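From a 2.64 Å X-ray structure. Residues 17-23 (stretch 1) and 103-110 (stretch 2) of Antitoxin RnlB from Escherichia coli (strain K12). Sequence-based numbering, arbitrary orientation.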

ATOM      1  N   VAL C  17      32.680 -15.065   2.015  1.00 80.85           N
ATOM      2  CA  VAL C  17      32.728 -13.659   2.386  1.00 77.91           C
ATOM      3  C   VAL C  17      31.423 -13.318   3.073  1.00 82.69           C
ATOM      4  O   VAL C  17      30.348 -13.450   2.476  1.00 88.49           O
ATOM      5  CB  VAL C  17      32.903 -12.754   1.161  1.00 80.75           C
ATOM      6  CG1 VAL C  17      33.064 -11.316   1.600  1.00 86.20           C
ATOM      7  CG2 VAL C  17      34.076 -13.221   0.301  1.00 81.36           C
ATOM      8  N   MET C  18      31.513 -12.846   4.300  1.00 81.47           N
ATOM      9  CA  MET C  18      30.357 -12.506   5.105  1.00 73.13           C
ATOM     10  C   MET C  18      30.285 -10.995   5.342  1.00 78.69           C
ATOM     11  O   MET C  18      31.300 -10.355   5.626  1.00 85.00           O
ATOM     12  CB  MET C  18      30.460 -13.232   6.423  1.00 75.40           C
ATOM     13  CG  MET C  18      29.473 -12.781   7.421  1.00 88.54           C
ATOM     14  SD  MET C  18      29.417 -14.066   8.648  1.00 92.88           S
ATOM     15  CE  MET C  18      29.101 -13.147  10.137  1.00 86.17           C
ATOM     16  N   ALA C  19      29.094 -10.422   5.226  1.00 72.03           N
ATOM     17  CA  ALA C  19      28.926  -9.018   5.573  1.00 70.65           C
ATOM     18  C   ALA C  19      28.920  -8.834   7.096  1.00 81.88           C
ATOM     19  O   ALA C  19      28.379  -9.660   7.842  1.00 82.31           O
ATOM     20  CB  ALA C  19      27.642  -8.461   4.966  1.00 60.52           C
ATOM     21  N   THR C  20      29.492  -7.707   7.545  1.00 73.79           N
ATOM     22  CA  THR C  20      29.647  -7.375   8.960  1.00 72.97           C
ATOM     23  C   THR C  20      28.736  -6.247   9.449  1.00 68.33           C
ATOM     24  O   THR C  20      28.877  -5.825  10.599  1.00 80.55           O
ATOM     25  CB  THR C  20      31.109  -6.976   9.223  1.00 80.80           C
ATOM     26  OG1 THR C  20      31.427  -5.808   8.447  1.00 83.43           O
ATOM     27  CG2 THR C  20      32.085  -8.102   8.895  1.00 85.48           C
ATOM     28  N   GLY C  21      27.730  -5.854   8.673  1.00 66.08           N
ATOM     29  CA  GLY C  21      26.875  -4.727   9.023  1.00 67.25           C
ATOM     30  C   GLY C  21      25.874  -4.471   7.911  1.00 62.18           C
ATOM     31  O   GLY C  21      25.707  -5.311   7.030  1.00 55.98           O
ATOM     32  N   PHE C  22      25.208  -3.292   7.926  1.00 57.66           N
ATOM     33  CA  PHE C  22      24.169  -3.044   6.908  1.00 52.53           C
ATOM     34  C   PHE C  22      24.724  -2.754   5.508  1.00 58.83           C
ATOM     35  O   PHE C  22      23.953  -2.779   4.540  1.00 77.33           O
ATOM     36  CB  PHE C  22      23.248  -1.886   7.316  1.00 49.12           C
ATOM     37  CG  PHE C  22      23.942  -0.525   7.362  1.00 59.46           C
ATOM     38  CD1 PHE C  22      24.578  -0.113   8.504  1.00 58.24           C
ATOM     39  CD2 PHE C  22      23.945   0.337   6.254  1.00 62.71           C
ATOM     40  CE1 PHE C  22      25.180   1.158   8.586  1.00 67.30           C
ATOM     41  CE2 PHE C  22      24.568   1.607   6.314  1.00 54.64           C
ATOM     42  CZ  PHE C  22      25.175   2.004   7.485  1.00 71.10           C
ATOM     43  N   GLU C  23      25.998  -2.420   5.369  1.00 60.63           N
ATOM     44  CA  GLU C  23      26.566  -2.174   4.054  1.00 65.39           C
ATOM     45  C   GLU C  23      26.788  -3.473   3.286  1.00 67.00           C
ATOM     46  O   GLU C  23      27.209  -4.483   3.845  1.00 82.98           O
ATOM     47  CB  GLU C  23      27.877  -1.397   4.180  1.00 74.63           C
ATOM     48  CG  GLU C  23      27.683   0.030   4.699  1.00 84.62           C
ATOM     49  CD  GLU C  23      28.988   0.682   5.107  1.00 98.67           C
ATOM     50  OE1 GLU C  23      29.370   1.685   4.483  1.00105.66           O
ATOM     51  OE2 GLU C  23      29.637   0.190   6.051  1.00105.44           O
TER
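Stretch 2 103-110: EYLEASVL

This is a small mixed contact of side-chain packing and backbone approach, in which the last turn of a helix and the loop that follows it pack against the end of a strand and its outgoing loop, with one weak backbone hydrogen bond across it. Stretch 2 is helical from E103 to E106; A107 is the first residue to leave helical phi/psi, and the chain then runs on as loop through L110. Both segments advance together: Y104 lies nearest T20 (CA to CA 5.0 Å) and S108 nearest G21 (CA to CA 4.4 Å), while further along V109 meets F22.

At the helical end Y104, with chi1 m, spreads its ring beside the strand exit. T20 CG2 sits over one face, 3.9 Å from the ring centroid and 20° off the normal, a CH-pi contact; its closest ring atom is Y104 CZ at 3.7 Å. M18, the strand residue whose CA-to-CB bond points toward stretch 2, instead reaches the ring edge, with CE 4.0 Å from Y104 CD2. The backbone adds a CA-H...O contact, Y104 CA to T20 O at 3.5 Å.

Where the helix ends, the chains run close at G21, whose CA lies 3.4 Å from A107 O; a CB there would have room, so the absence of a side chain does not explain the approach. A107 O also accepts from F22 N at 2.9 Å, but the 120° angle at the hydrogen makes the bond weak. Beyond it, F22 CB packs on V109 CG1 at 3.6 Å, while the end of the phenylalanine side chain leads away from stretch 2.

S108 turns its CA-to-CB bond away and ties the loop back to the helix end: S108 OG donates to L105 O (3.1 Å) and accepts from L110 N (2.6 Å). The rule is economical: aromatic packing at one end, a backbone carbonyl in the middle, an aliphatic contact beyond.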

ATOM      1  N   GLU C 103      28.394  -7.347  17.756  1.00 90.30           N
ATOM      2  CA  GLU C 103      28.425  -6.009  17.192  1.00 84.04           C
ATOM      3  C   GLU C 103      28.083  -6.024  15.696  1.00 86.47           C
ATOM      4  O   GLU C 103      27.537  -5.037  15.184  1.00 83.13           O
ATOM      5  CB  GLU C 103      29.792  -5.369  17.467  1.00 75.74           C
ATOM      6  CG  GLU C 103      30.906  -5.709  16.491  1.00 79.02           C
ATOM      7  CD  GLU C 103      31.693  -6.944  16.894  1.00 88.22           C
ATOM      8  OE1 GLU C 103      31.168  -7.713  17.739  1.00 91.58           O
ATOM      9  OE2 GLU C 103      32.823  -7.145  16.356  1.00 84.71           O
ATOM     10  N   TYR C 104      28.336  -7.143  14.998  1.00 82.70           N
ATOM     11  CA  TYR C 104      27.880  -7.281  13.613  1.00 82.23           C
ATOM     12  C   TYR C 104      26.363  -7.189  13.545  1.00 81.32           C
ATOM     13  O   TYR C 104      25.800  -6.450  12.724  1.00 74.21           O
ATOM     14  CB  TYR C 104      28.331  -8.624  13.021  1.00 88.63           C
ATOM     15  CG  TYR C 104      29.818  -8.816  12.799  1.00 88.64           C
ATOM     16  CD1 TYR C 104      30.721  -7.790  13.043  1.00 84.89           C
ATOM     17  CD2 TYR C 104      30.320 -10.034  12.338  1.00 85.35           C
ATOM     18  CE1 TYR C 104      32.077  -7.963  12.835  1.00 83.87           C
ATOM     19  CE2 TYR C 104      31.691 -10.217  12.137  1.00 86.83           C
ATOM     20  CZ  TYR C 104      32.559  -9.170  12.387  1.00 84.61           C
ATOM     21  OH  TYR C 104      33.905  -9.323  12.182  1.00 82.83           O
ATOM     22  N   LEU C 105      25.686  -7.933  14.427  1.00 78.62           N
ATOM     23  CA  LEU C 105      24.233  -7.890  14.489  1.00 71.62           C
ATOM     24  C   LEU C 105      23.736  -6.531  14.966  1.00 75.11           C
ATOM     25  O   LEU C 105      22.694  -6.059  14.508  1.00 73.89           O
ATOM     26  CB  LEU C 105      23.739  -9.004  15.414  1.00 63.17           C
ATOM     27  CG  LEU C 105      24.128 -10.410  14.939  1.00 66.49           C
ATOM     28  CD1 LEU C 105      24.064 -11.393  16.063  1.00 68.01           C
ATOM     29  CD2 LEU C 105      23.219 -10.869  13.803  1.00 61.98           C
ATOM     30  N   GLU C 106      24.486  -5.867  15.847  1.00 79.68           N
ATOM     31  CA  GLU C 106      24.063  -4.544  16.284  1.00 74.85           C
ATOM     32  C   GLU C 106      24.064  -3.569  15.126  1.00 69.10           C
ATOM     33  O   GLU C 106      23.206  -2.682  15.084  1.00 70.12           O
ATOM     34  CB  GLU C 106      24.941  -4.026  17.440  1.00 62.23           C
ATOM     35  N   ALA C 107      24.991  -3.745  14.169  1.00 64.66           N
ATOM     36  CA  ALA C 107      25.180  -2.883  12.996  1.00 65.79           C
ATOM     37  C   ALA C 107      24.407  -3.344  11.761  1.00 66.89           C
ATOM     38  O   ALA C 107      24.604  -2.791  10.667  1.00 55.94           O
ATOM     39  CB  ALA C 107      26.658  -2.832  12.632  1.00 56.95           C
ATOM     40  N   SER C 108      23.556  -4.351  11.909  1.00 69.19           N
ATOM     41  CA  SER C 108      22.895  -5.027  10.817  1.00 62.95           C
ATOM     42  C   SER C 108      21.547  -4.404  10.501  1.00 66.72           C
ATOM     43  O   SER C 108      21.086  -3.456  11.146  1.00 72.82           O
ATOM     44  CB  SER C 108      22.687  -6.494  11.174  1.00 67.37           C
ATOM     45  OG  SER C 108      21.413  -6.716  11.775  1.00 63.88           O
ATOM     46  N   VAL C 109      20.877  -4.977   9.499  1.00 56.43           N
ATOM     47  CA  VAL C 109      19.486  -4.633   9.283  1.00 53.47           C
ATOM     48  C   VAL C 109      18.542  -5.593  10.006  1.00 54.51           C
ATOM     49  O   VAL C 109      17.323  -5.386   9.952  1.00 58.37           O
ATOM     50  CB  VAL C 109      19.192  -4.545   7.769  1.00 58.43           C
ATOM     51  CG1 VAL C 109      20.021  -3.447   7.153  1.00 54.21           C
ATOM     52  CG2 VAL C 109      19.457  -5.869   7.076  1.00 54.55           C
ATOM     53  N   LEU C 110      19.063  -6.586  10.741  1.00 54.78           N
ATOM     54  CA  LEU C 110      18.190  -7.581  11.370  1.00 67.87           C
ATOM     55  C   LEU C 110      17.339  -6.973  12.482  1.00 67.66           C
ATOM     56  O   LEU C 110      17.773  -6.077  13.201  1.00 70.04           O
ATOM     57  CB  LEU C 110      19.001  -8.750  11.945  1.00 63.99           C
ATOM     58  CG  LEU C 110      19.974  -9.478  11.008  1.00 67.44           C
ATOM     59  CD1 LEU C 110      20.164 -10.926  11.449  1.00 68.49           C
ATOM     60  CD2 LEU C 110      19.526  -9.432   9.583  1.00 57.72           C
TER